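Local coordinates for protein dTDP-glucose 4,6-dehydratase (PDB 5U4Q) that probably converts dTDP-glucose to its 4-keto-6-deoxy product by dehydration, using NAD bound in a Rossmann-type fold, at residues F6-A11 with H18-L23; A12-F17 with T221-I226. All coordinates share one frame; numbering follows the deposited sequence.

Contact 1 (F6-A11 with H18-L23). With NAD (nicotinamide-adenine-dinucleotide), chain C.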
ATOM      1  N   PHE A   6      10.854  -9.174 -23.093  1.00 14.99           N
ATOM      2  CA  PHE A   6       9.998  -9.100 -21.938  1.00 14.71           C
ATOM      3  C   PHE A   6      10.739  -9.558 -20.680  1.00 15.00           C
ATOM      4  O   PHE A   6      11.503 -10.528 -20.708  1.00 16.74           O
ATOM      5  CB  PHE A   6       8.831 -10.081 -22.087  1.00 16.01           C
ATOM      6  CG  PHE A   6       7.838  -9.746 -23.159  1.00 17.58           C
ATOM      7  CD1 PHE A   6       8.090 -10.033 -24.468  1.00 18.07           C
ATOM      8  CD2 PHE A   6       6.583  -9.244 -22.818  1.00 18.20           C
ATOM      9  CE1 PHE A   6       7.159  -9.753 -25.450  1.00 18.62           C
ATOM     10  CE2 PHE A   6       5.646  -8.983 -23.790  1.00 19.56           C
ATOM     11  CZ  PHE A   6       5.949  -9.219 -25.116  1.00 19.04           C
ATOM     12  N   LEU A   7      10.476  -8.885 -19.574  1.00 12.56           N
ATOM     13  CA  LEU A   7      10.866  -9.370 -18.260  1.00 12.07           C
ATOM     14  C   LEU A   7       9.645 -10.076 -17.663  1.00 13.38           C
ATOM     15  O   LEU A   7       8.564  -9.485 -17.625  1.00 13.30           O
ATOM     16  CB  LEU A   7      11.205  -8.223 -17.313  1.00 12.29           C
ATOM     17  CG  LEU A   7      11.482  -8.569 -15.850  1.00 13.01           C
ATOM     18  CD1 LEU A   7      12.627  -9.588 -15.732  1.00 13.21           C
ATOM     19  CD2 LEU A   7      11.768  -7.313 -15.030  1.00 12.77           C
ATOM     20  N   VAL A   8       9.835 -11.299 -17.184  1.00 12.52           N
ATOM     21  CA  VAL A   8       8.791 -12.010 -16.445  1.00 12.96           C
ATOM     22  C   VAL A   8       9.352 -12.237 -15.047  1.00 12.62           C
ATOM     23  O   VAL A   8      10.294 -13.010 -14.865  1.00 12.86           O
ATOM     24  CB  VAL A   8       8.410 -13.353 -17.095  1.00 13.03           C
ATOM     25  CG1 VAL A   8       7.379 -14.108 -16.244  1.00 13.44           C
ATOM     26  CG2 VAL A   8       7.906 -13.151 -18.502  1.00 12.86           C
ATOM     27  N   THR A   9       8.776 -11.596 -14.035  1.00 13.07           N
ATOM     28  CA  THR A   9       9.208 -11.843 -12.666  1.00 13.24           C
ATOM     29  C   THR A   9       8.378 -12.972 -12.098  1.00 13.45           C
ATOM     30  O   THR A   9       7.244 -13.208 -12.531  1.00 13.83           O
ATOM     31  CB  THR A   9       9.124 -10.608 -11.776  1.00 14.99           C
ATOM     32  OG1 THR A   9       7.772 -10.367 -11.383  1.00 14.89           O
ATOM     33  CG2 THR A   9       9.726  -9.401 -12.483  1.00 14.65           C
ATOM     34  N   GLY A  10       8.966 -13.726 -11.182  1.00 13.27           N
ATOM     35  CA  GLY A  10       8.262 -14.889 -10.635  1.00 12.84           C
ATOM     36  C   GLY A  10       8.210 -15.988 -11.678  1.00 12.63           C
ATOM     37  O   GLY A  10       7.311 -16.830 -11.654  1.00 12.50           O
ATOM     38  N   ALA A  11       9.191 -16.017 -12.579  1.00 12.56           N
ATOM     39  CA  ALA A  11       9.202 -16.944 -13.712  1.00 13.69           C
ATOM     40  C   ALA A  11       9.326 -18.414 -13.369  1.00 12.37           C
ATOM     41  O   ALA A  11       8.977 -19.249 -14.207  1.00 14.09           O
ATOM     42  CB  ALA A  11      10.334 -16.555 -14.664  1.00 14.38           C
ATOM     43  N   HIS A  18       4.113 -20.190 -16.931  1.00 12.55           N
ATOM     44  CA  HIS A  18       3.244 -20.272 -18.077  1.00 13.32           C
ATOM     45  C   HIS A  18       3.285 -19.065 -19.000  1.00 13.60           C
ATOM     46  O   HIS A  18       3.232 -19.225 -20.230  1.00 14.70           O
ATOM     47  CB  HIS A  18       1.792 -20.556 -17.641  1.00 13.55           C
ATOM     48  CG  HIS A  18       1.556 -21.949 -17.171  1.00 13.81           C
ATOM     49  ND1 HIS A  18       1.155 -22.970 -18.009  1.00 15.50           N
ATOM     50  CD2 HIS A  18       1.628 -22.483 -15.929  1.00 12.66           C
ATOM     51  CE1 HIS A  18       0.981 -24.069 -17.291  1.00 14.34           C
ATOM     52  NE2 HIS A  18       1.271 -23.807 -16.034  1.00 14.09           N
ATOM     53  N   ILE A  19       3.413 -17.872 -18.423  1.00 12.74           N
ATOM     54  CA  ILE A  19       3.495 -16.665 -19.230  1.00 13.18           C
ATOM     55  C   ILE A  19       4.822 -16.677 -19.999  1.00 12.26           C
ATOM     56  O   ILE A  19       4.837 -16.453 -21.202  1.00 12.92           O
ATOM     57  CB  ILE A  19       3.367 -15.381 -18.376  1.00 14.38           C
ATOM     58  CG1 ILE A  19       1.988 -15.317 -17.693  1.00 15.88           C
ATOM     59  CG2 ILE A  19       3.609 -14.132 -19.230  1.00 14.85           C
ATOM     60  CD1 ILE A  19       0.834 -15.334 -18.613  1.00 16.45           C
ATOM     61  N   ALA A  20       5.917 -16.982 -19.304  1.00 12.00           N
ATOM     62  CA  ALA A  20       7.226 -17.025 -19.998  1.00 12.40           C
ATOM     63  C   ALA A  20       7.209 -18.058 -21.129  1.00 13.83           C
ATOM     64  O   ALA A  20       7.682 -17.799 -22.237  1.00 13.71           O
ATOM     65  CB  ALA A  20       8.307 -17.361 -19.019  1.00 12.93           C
ATOM     66  N   GLN A  21       6.659 -19.244 -20.859  1.00 13.58           N
ATOM     67  CA  GLN A  21       6.618 -20.297 -21.874  1.00 14.02           C
ATOM     68  C   GLN A  21       5.833 -19.837 -23.131  1.00 14.57           C
ATOM     69  O   GLN A  21       6.258 -20.061 -24.271  1.00 14.07           O
ATOM     70  CB  GLN A  21       5.986 -21.560 -21.271  1.00 15.85           C
ATOM     71  CG  GLN A  21       5.881 -22.734 -22.220  1.00 18.52           C
ATOM     72  CD  GLN A  21       5.241 -23.915 -21.536  1.00 20.69           C
ATOM     73  OE1 GLN A  21       4.054 -23.855 -21.098  1.00 24.46           O
ATOM     74  NE2 GLN A  21       5.994 -24.979 -21.413  1.00 20.17           N
ATOM     75  N   ARG A  22       4.688 -19.201 -22.917  0.50 13.53           N
ATOM     76  CA  ARG A  22       3.878 -18.728 -24.030  0.50 13.15           C
ATOM     77  C   ARG A  22       4.617 -17.660 -24.837  0.50 13.50           C
ATOM     78  O   ARG A  22       4.605 -17.674 -26.072  0.50 14.36           O
ATOM     79  CB  ARG A  22       2.529 -18.212 -23.520  0.50 13.58           C
ATOM     80  CG  ARG A  22       1.646 -17.585 -24.567  0.50 15.15           C
ATOM     81  CD  ARG A  22       1.211 -18.535 -25.679  0.50 15.90           C
ATOM     82  NE  ARG A  22       0.418 -17.798 -26.659  0.50 17.30           N
ATOM     83  CZ  ARG A  22      -0.896 -17.581 -26.571  0.50 17.76           C
ATOM     84  NH1 ARG A  22      -1.603 -18.077 -25.566  0.50 17.73           N
ATOM     85  NH2 ARG A  22      -1.508 -16.866 -27.498  0.50 18.42           N
ATOM     86  N   LEU A  23       5.277 -16.741 -24.143  1.00 13.37           N
ATOM     87  CA  LEU A  23       5.971 -15.650 -24.834  1.00 13.06           C
ATOM     88  C   LEU A  23       7.129 -16.210 -25.650  1.00 13.96           C
ATOM     89  O   LEU A  23       7.378 -15.756 -26.769  1.00 14.32           O
ATOM     90  CB  LEU A  23       6.452 -14.572 -23.869  1.00 13.82           C
ATOM     91  CG  LEU A  23       5.354 -13.759 -23.152  1.00 13.49           C
ATOM     92  CD1 LEU A  23       5.941 -12.932 -22.027  1.00 14.93           C
ATOM     93  CD2 LEU A  23       4.579 -12.899 -24.144  1.00 15.28           C
TER
HETATM   94  PA  NAD C 401       3.944 -18.640  -7.077  1.00 17.91           P
HETATM   95  O1A NAD C 401       3.879 -19.967  -7.728  1.00 16.08           O
HETATM   96  O2A NAD C 401       4.306 -18.512  -5.611  1.00 17.99           O
HETATM   97  O5B NAD C 401       4.931 -17.718  -7.967  1.00 17.16           O
HETATM   98  C5B NAD C 401       5.524 -16.505  -7.519  1.00 16.57           C
HETATM   99  C4B NAD C 401       7.027 -16.622  -7.706  1.00 16.61           C
HETATM  100  O4B NAD C 401       7.559 -15.392  -7.179  1.00 16.29           O
HETATM  101  C3B NAD C 401       7.653 -17.776  -6.934  1.00 16.36           C
HETATM  102  O3B NAD C 401       8.313 -18.751  -7.756  1.00 17.59           O
HETATM  103  C2B NAD C 401       8.592 -17.062  -5.962  1.00 16.36           C
HETATM  104  O2B NAD C 401       9.827 -17.771  -5.740  1.00 17.62           O
HETATM  105  C1B NAD C 401       8.792 -15.675  -6.568  1.00 16.37           C
HETATM  106  N9A NAD C 401       9.118 -14.639  -5.573  1.00 16.30           N
HETATM  107  C8A NAD C 401       8.454 -14.374  -4.425  1.00 16.67           C
HETATM  108  N7A NAD C 401       9.052 -13.383  -3.760  1.00 18.80           N
HETATM  109  C5A NAD C 401      10.104 -12.989  -4.495  1.00 15.92           C
HETATM  110  C6A NAD C 401      11.186 -11.996  -4.328  1.00 16.15           C
HETATM  111  N6A NAD C 401      11.252 -11.200  -3.270  1.00 19.08           N
HETATM  112  N1A NAD C 401      12.085 -11.930  -5.310  1.00 16.71           N
HETATM  113  C2A NAD C 401      12.064 -12.721  -6.393  1.00 16.58           C
HETATM  114  N3A NAD C 401      11.125 -13.668  -6.598  1.00 16.60           N
HETATM  115  C4A NAD C 401      10.143 -13.822  -5.671  1.00 16.64           C
HETATM  116  O3  NAD C 401       2.539 -17.856  -7.189  1.00 17.61           O
HETATM  117  PN  NAD C 401       1.629 -17.575  -8.486  1.00 17.13           P
HETATM  118  O1N NAD C 401       2.302 -17.923  -9.748  1.00 16.23           O
HETATM  119  O2N NAD C 401       0.261 -18.135  -8.100  1.00 20.10           O
HETATM  120  O5D NAD C 401       1.513 -15.991  -8.347  1.00 21.16           O
HETATM  121  C5D NAD C 401       1.882 -15.046  -9.347  1.00 18.28           C
HETATM  122  C4D NAD C 401       1.253 -13.723  -8.941  1.00 17.32           C
HETATM  123  O4D NAD C 401      -0.181 -13.796  -9.105  1.00 18.57           O
HETATM  124  C3D NAD C 401       1.476 -13.237  -7.514  1.00 17.87           C
HETATM  125  O3D NAD C 401       1.687 -11.824  -7.562  1.00 18.04           O
HETATM  126  C2D NAD C 401       0.166 -13.494  -6.808  1.00 18.27           C
HETATM  127  O2D NAD C 401      -0.104 -12.562  -5.739  1.00 22.06           O
HETATM  128  C1D NAD C 401      -0.844 -13.350  -7.928  1.00 18.44           C
HETATM  129  N1N NAD C 401      -2.054 -14.168  -7.709  1.00 19.57           N
HETATM  130  C2N NAD C 401      -2.104 -15.494  -7.975  1.00 19.57           C
HETATM  131  C3N NAD C 401      -3.275 -16.240  -7.758  1.00 20.79           C
HETATM  132  C7N NAD C 401      -3.410 -17.744  -8.032  1.00 23.23           C
HETATM  133  O7N NAD C 401      -4.528 -18.277  -7.967  1.00 24.20           O
HETATM  134  N7N NAD C 401      -2.362 -18.540  -8.302  1.00 22.97           N
HETATM  135  C4N NAD C 401      -4.377 -15.606  -7.230  1.00 19.67           C
HETATM  136  C5N NAD C 401      -4.308 -14.248  -6.949  1.00 20.64           C
HETATM  137  C6N NAD C 401      -3.130 -13.543  -7.172  1.00 19.86           C

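Contact 2 (A12-F17 with T221-I226). With NAD (nicotinamide-adenine-dinucleotide), chain C.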
ATOM      1  N   ALA A  12       9.796 -18.739 -12.164  1.00 12.61           N
ATOM      2  CA  ALA A  12       9.849 -20.149 -11.720  1.00 13.31           C
ATOM      3  C   ALA A  12       8.578 -20.550 -10.990  1.00 13.57           C
ATOM      4  O   ALA A  12       8.433 -21.729 -10.616  1.00 14.15           O
ATOM      5  CB  ALA A  12      11.046 -20.406 -10.831  1.00 15.23           C
ATOM      6  N   GLY A  13       7.685 -19.581 -10.791  1.00 12.44           N
ATOM      7  CA  GLY A  13       6.401 -19.824 -10.150  1.00 12.30           C
ATOM      8  C   GLY A  13       5.363 -20.267 -11.139  1.00 12.19           C
ATOM      9  O   GLY A  13       5.602 -20.357 -12.309  1.00 13.25           O
ATOM     10  N   PHE A  14       4.164 -20.551 -10.631  1.00 12.58           N
ATOM     11  CA  PHE A  14       3.075 -21.076 -11.436  1.00 12.38           C
ATOM     12  C   PHE A  14       2.686 -20.225 -12.624  1.00 12.05           C
ATOM     13  O   PHE A  14       2.837 -20.623 -13.771  1.00 12.58           O
ATOM     14  CB  PHE A  14       1.868 -21.317 -10.506  1.00 13.11           C
ATOM     15  CG  PHE A  14       0.585 -21.749 -11.187  1.00 13.16           C
ATOM     16  CD1 PHE A  14       0.561 -22.534 -12.316  1.00 12.83           C
ATOM     17  CD2 PHE A  14      -0.636 -21.448 -10.571  1.00 13.82           C
ATOM     18  CE1 PHE A  14      -0.646 -22.958 -12.870  1.00 12.93           C
ATOM     19  CE2 PHE A  14      -1.834 -21.864 -11.113  1.00 13.64           C
ATOM     20  CZ  PHE A  14      -1.842 -22.614 -12.261  1.00 12.95           C
ATOM     21  N   ILE A  15       2.170 -19.036 -12.352  1.00 11.58           N
ATOM     22  CA  ILE A  15       1.677 -18.203 -13.431  1.00 12.36           C
ATOM     23  C   ILE A  15       2.849 -17.709 -14.299  1.00 12.37           C
ATOM     24  O   ILE A  15       2.765 -17.763 -15.514  1.00 13.15           O
ATOM     25  CB  ILE A  15       0.797 -17.050 -12.897  1.00 13.14           C
ATOM     26  CG1 ILE A  15      -0.381 -17.643 -12.117  1.00 13.45           C
ATOM     27  CG2 ILE A  15       0.301 -16.184 -14.039  1.00 13.15           C
ATOM     28  CD1 ILE A  15      -1.281 -16.608 -11.510  1.00 13.85           C
ATOM     29  N   GLY A  16       3.927 -17.238 -13.666  1.00 12.47           N
ATOM     30  CA  GLY A  16       5.090 -16.729 -14.420  1.00 12.73           C
ATOM     31  C   GLY A  16       5.691 -17.733 -15.363  1.00 13.01           C
ATOM     32  O   GLY A  16       6.067 -17.382 -16.494  1.00 12.72           O
ATOM     33  N   PHE A  17       5.770 -18.991 -14.934  1.00 12.45           N
ATOM     34  CA  PHE A  17       6.284 -20.037 -15.821  1.00 12.75           C
ATOM     35  C   PHE A  17       5.432 -20.092 -17.096  1.00 12.71           C
ATOM     36  O   PHE A  17       5.937 -20.070 -18.225  1.00 13.07           O
ATOM     37  CB  PHE A  17       6.270 -21.408 -15.137  1.00 12.83           C
ATOM     38  CG  PHE A  17       6.265 -22.544 -16.098  1.00 13.55           C
ATOM     39  CD1 PHE A  17       7.385 -22.822 -16.882  1.00 15.04           C
ATOM     40  CD2 PHE A  17       5.141 -23.334 -16.259  1.00 14.73           C
ATOM     41  CE1 PHE A  17       7.367 -23.853 -17.791  1.00 15.99           C
ATOM     42  CE2 PHE A  17       5.130 -24.375 -17.161  1.00 15.67           C
ATOM     43  CZ  PHE A  17       6.244 -24.630 -17.936  1.00 15.99           C
ATOM     44  N   THR A 221     -10.141 -20.120 -12.551  1.00 13.87           N
ATOM     45  CA  THR A 221      -9.888 -20.017 -13.975  1.00 14.67           C
ATOM     46  C   THR A 221      -8.723 -20.900 -14.356  1.00 13.99           C
ATOM     47  O   THR A 221      -7.690 -20.877 -13.692  1.00 14.35           O
ATOM     48  CB  THR A 221      -9.568 -18.578 -14.423  1.00 15.11           C
ATOM     49  OG1 THR A 221     -10.597 -17.710 -14.004  1.00 16.58           O
ATOM     50  CG2 THR A 221      -9.461 -18.493 -15.925  1.00 16.37           C
ATOM     51  N   TYR A 222      -8.917 -21.695 -15.412  1.00 14.15           N
ATOM     52  CA  TYR A 222      -7.852 -22.563 -15.915  1.00 13.06           C
ATOM     53  C   TYR A 222      -6.656 -21.740 -16.427  1.00 12.87           C
ATOM     54  O   TYR A 222      -6.832 -20.707 -17.093  1.00 14.05           O
ATOM     55  CB  TYR A 222      -8.397 -23.516 -16.978  1.00 13.74           C
ATOM     56  CG  TYR A 222      -7.382 -24.532 -17.410  1.00 13.67           C
ATOM     57  CD1 TYR A 222      -6.993 -25.552 -16.543  1.00 13.27           C
ATOM     58  CD2 TYR A 222      -6.788 -24.481 -18.662  1.00 14.26           C
ATOM     59  CE1 TYR A 222      -6.039 -26.483 -16.902  1.00 13.93           C
ATOM     60  CE2 TYR A 222      -5.845 -25.421 -19.030  1.00 15.44           C
ATOM     61  CZ  TYR A 222      -5.449 -26.401 -18.139  1.00 14.18           C
ATOM     62  OH  TYR A 222      -4.488 -27.345 -18.519  1.00 16.51           O
ATOM     63  N   ILE A 223      -5.467 -22.223 -16.105  1.00 12.18           N
ATOM     64  CA  ILE A 223      -4.238 -21.491 -16.435  1.00 13.19           C
ATOM     65  C   ILE A 223      -4.137 -21.064 -17.899  1.00 13.25           C
ATOM     66  O   ILE A 223      -3.767 -19.930 -18.163  1.00 14.35           O
ATOM     67  CB  ILE A 223      -2.975 -22.279 -15.964  1.00 13.52           C
ATOM     68  CG1 ILE A 223      -1.699 -21.471 -16.225  1.00 13.33           C
ATOM     69  CG2 ILE A 223      -2.888 -23.660 -16.597  1.00 13.81           C
ATOM     70  CD1 ILE A 223      -1.596 -20.159 -15.464  1.00 13.74           C
ATOM     71  N   ASP A 224      -4.494 -21.920 -18.850  1.00 13.65           N
ATOM     72  CA  ASP A 224      -4.357 -21.508 -20.256  1.00 14.65           C
ATOM     73  C   ASP A 224      -5.224 -20.302 -20.607  1.00 13.82           C
ATOM     74  O   ASP A 224      -4.832 -19.478 -21.449  1.00 14.93           O
ATOM     75  CB  ASP A 224      -4.655 -22.645 -21.225  1.00 14.79           C
ATOM     76  CG  ASP A 224      -3.597 -23.740 -21.234  1.00 18.20           C
ATOM     77  OD1 ASP A 224      -2.612 -23.687 -20.489  1.00 20.12           O
ATOM     78  OD2 ASP A 224      -3.794 -24.698 -22.018  1.00 22.33           O
ATOM     79  N   ASP A 225      -6.403 -20.204 -19.986  1.00 13.19           N
ATOM     80  CA  ASP A 225      -7.297 -19.070 -20.207  1.00 13.98           C
ATOM     81  C   ASP A 225      -6.677 -17.797 -19.624  1.00 16.01           C
ATOM     82  O   ASP A 225      -6.750 -16.740 -20.245  1.00 15.37           O
ATOM     83  CB  ASP A 225      -8.679 -19.372 -19.628  1.00 14.44           C
ATOM     84  CG  ASP A 225      -9.390 -20.451 -20.379  1.00 17.78           C
ATOM     85  OD1 ASP A 225      -9.281 -20.472 -21.627  1.00 24.23           O
ATOM     86  OD2 ASP A 225     -10.142 -21.200 -19.737  1.00 17.85           O
ATOM     87  N   ILE A 226      -6.065 -17.893 -18.441  1.00 14.48           N
ATOM     88  CA  ILE A 226      -5.348 -16.751 -17.864  1.00 13.85           C
ATOM     89  C   ILE A 226      -4.207 -16.317 -18.797  1.00 14.79           C
ATOM     90  O   ILE A 226      -4.034 -15.124 -19.071  1.00 14.86           O
ATOM     91  CB  ILE A 226      -4.760 -17.103 -16.473  1.00 14.28           C
ATOM     92  CG1 ILE A 226      -5.895 -17.318 -15.436  1.00 15.61           C
ATOM     93  CG2 ILE A 226      -3.749 -16.054 -15.992  1.00 14.82           C
ATOM     94  CD1 ILE A 226      -6.756 -16.097 -15.133  1.00 16.79           C
TER
HETATM   95  PA  NAD C 401       3.944 -18.640  -7.077  1.00 17.91           P
HETATM   96  O1A NAD C 401       3.879 -19.967  -7.728  1.00 16.08           O
HETATM   97  O2A NAD C 401       4.306 -18.512  -5.611  1.00 17.99           O
HETATM   98  O5B NAD C 401       4.931 -17.718  -7.967  1.00 17.16           O
HETATM   99  C5B NAD C 401       5.524 -16.505  -7.519  1.00 16.57           C
HETATM  100  C4B NAD C 401       7.027 -16.622  -7.706  1.00 16.61           C
HETATM  101  O4B NAD C 401       7.559 -15.392  -7.179  1.00 16.29           O
HETATM  102  C3B NAD C 401       7.653 -17.776  -6.934  1.00 16.36           C
HETATM  103  O3B NAD C 401       8.313 -18.751  -7.756  1.00 17.59           O
HETATM  104  C2B NAD C 401       8.592 -17.062  -5.962  1.00 16.36           C
HETATM  105  O2B NAD C 401       9.827 -17.771  -5.740  1.00 17.62           O
HETATM  106  C1B NAD C 401       8.792 -15.675  -6.568  1.00 16.37           C
HETATM  107  N9A NAD C 401       9.118 -14.639  -5.573  1.00 16.30           N
HETATM  108  C8A NAD C 401       8.454 -14.374  -4.425  1.00 16.67           C
HETATM  109  N7A NAD C 401       9.052 -13.383  -3.760  1.00 18.80           N
HETATM  110  C5A NAD C 401      10.104 -12.989  -4.495  1.00 15.92           C
HETATM  111  C6A NAD C 401      11.186 -11.996  -4.328  1.00 16.15           C
HETATM  112  N6A NAD C 401      11.252 -11.200  -3.270  1.00 19.08           N
HETATM  113  N1A NAD C 401      12.085 -11.930  -5.310  1.00 16.71           N
HETATM  114  C2A NAD C 401      12.064 -12.721  -6.393  1.00 16.58           C
HETATM  115  N3A NAD C 401      11.125 -13.668  -6.598  1.00 16.60           N
HETATM  116  C4A NAD C 401      10.143 -13.822  -5.671  1.00 16.64           C
HETATM  117  O3  NAD C 401       2.539 -17.856  -7.189  1.00 17.61           O
HETATM  118  PN  NAD C 401       1.629 -17.575  -8.486  1.00 17.13           P
HETATM  119  O1N NAD C 401       2.302 -17.923  -9.748  1.00 16.23           O
HETATM  120  O2N NAD C 401       0.261 -18.135  -8.100  1.00 20.10           O
HETATM  121  O5D NAD C 401       1.513 -15.991  -8.347  1.00 21.16           O
HETATM  122  C5D NAD C 401       1.882 -15.046  -9.347  1.00 18.28           C
HETATM  123  C4D NAD C 401       1.253 -13.723  -8.941  1.00 17.32           C
HETATM  124  O4D NAD C 401      -0.181 -13.796  -9.105  1.00 18.57           O
HETATM  125  C3D NAD C 401       1.476 -13.237  -7.514  1.00 17.87           C
HETATM  126  O3D NAD C 401       1.687 -11.824  -7.562  1.00 18.04           O
HETATM  127  C2D NAD C 401       0.166 -13.494  -6.808  1.00 18.27           C
HETATM  128  O2D NAD C 401      -0.104 -12.562  -5.739  1.00 22.06           O
HETATM  129  C1D NAD C 401      -0.844 -13.350  -7.928  1.00 18.44           C
HETATM  130  N1N NAD C 401      -2.054 -14.168  -7.709  1.00 19.57           N
HETATM  131  C2N NAD C 401      -2.104 -15.494  -7.975  1.00 19.57           C
HETATM  132  C3N NAD C 401      -3.275 -16.240  -7.758  1.00 20.79           C
HETATM  133  C7N NAD C 401      -3.410 -17.744  -8.032  1.00 23.23           C
HETATM  134  O7N NAD C 401      -4.528 -18.277  -7.967  1.00 24.20           O
HETATM  135  N7N NAD C 401      -2.362 -18.540  -8.302  1.00 22.97           N
HETATM  136  C4N NAD C 401      -4.377 -15.606  -7.230  1.00 19.67           C
HETATM  137  C5N NAD C 401      -4.308 -14.248  -6.949  1.00 20.64           C
HETATM  138  C6N NAD C 401      -3.130 -13.543  -7.172  1.00 19.86           C

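Contact 1 (F6-A11 with H18-L23)
Leu-23 lays both of its methyl groups on one face of the Phe-6 ring. Leu-23 CD1 sits over the inner end, 3.8 Å from Phe-6 CD2, while Leu-23 CD2 covers the outer end in a CH-pi contact, 4.1 Å from the ring centroid and 14° off its normal. The two side chains cross at about a right angle. Phe-6 CG stands beside its own backbone N, anti to the carbonyl carbon (chi1 -68°), which directs the ring toward the helix, and a chi2 of 80° presents its face to Leu-23. The same Leu-23 CD1 reaches back to Val-8 CG2 at 4.0 Å, so one methyl fills the angle between two alternate residues of the strand. Toward Ala-20 and Ile-19 the packing of Val-8 is looser: its CG2 lies 4.2 Å from Ala-20 CA and 4.5 Å from Ile-19 CG2, and no hydrogen bond joins the segments. On the helix flank turned from the strand, Gln-21 and Arg-22 are partly exposed. Where the strand ends, Gly-10 has no side chain and lets NAD O4B come within 3.6 Å of its CA. The helix runs back nearly antiparallel to the strand, as the crossover helix of the beta-alpha-beta unit 5-9, 14-25, 29-34; Val-30 of strand 29-34 and Ile-83 of strand 81-84 continue the apolar layer beneath it.

Contact 2 (A12-F17 with T221-I226)
Phe-14 and Ile-223 reach for each other from opposite directions. The far end of the Phe-14 ring does the touching, with CE1 3.8 Å from Ile-223 CG1 and CZ 3.9 Å from Ile-223 CB. Phe-14 extends because its CG is anti to the backbone N (chi1 175°), and the other side of the ring brings CD2 to within 4.1 Å of the carboxamide N7N of NAD, which lies at the ring edge near its plane. Ile-223 CD1 also comes up beside the first turn, 4.3 Å from Ile-15 CA, and Ile-226 CG2 touches Ile-15 CG2 more loosely. Gly-10, Gly-13 and Gly-16 are spaced as in the GxxGxxG dinucleotide-binding motif of extended short-chain dehydrogenases, with Gly-13 as the N-cap of helix 14-25 and bare enough for the pyrophosphate to come close. The first turn then gives its amides to the two phosphates: Phe-14 N to NAD O1A at 3.0 Å, and Ile-15 N to NAD O1N at 2.8 Å, both nearly straight (174° and 169°). The positive end of the helix dipole would be expected to stabilise the phosphate charge as well. Ile-15 sends its other branch to the cofactor, CD1 lying 3.8 Å from nicotinamide C2N. Val-184 of strand 176-185 touches Phe-14, Ile-223 and Ile-226.

In the fold
Both contacts are buried, and helix 14-25 serves each: contact 2 takes its first turn, contact 1 the turns after it. Contact 1 is local, joining strand and helix, the first half of the beta-alpha-beta unit, whereas contact 2 brings together parts of the chain some 200 residues apart. Contact 1 is apolar across its interface and meets the cofactor at Gly-10, by the adenosine ribose; contact 2 sets an apolar patch beside the charged pyrophosphate and the nicotinamide end. They touch directly, with His-18 CG 3.4 Å from Ile-223 CG1, and Val-8 CG1 lies against Gly-16 O. Helix 223-234, which supplies Ile-223 and Ile-226 to contact 2, also touches His-18 and Ile-19 of contact 1.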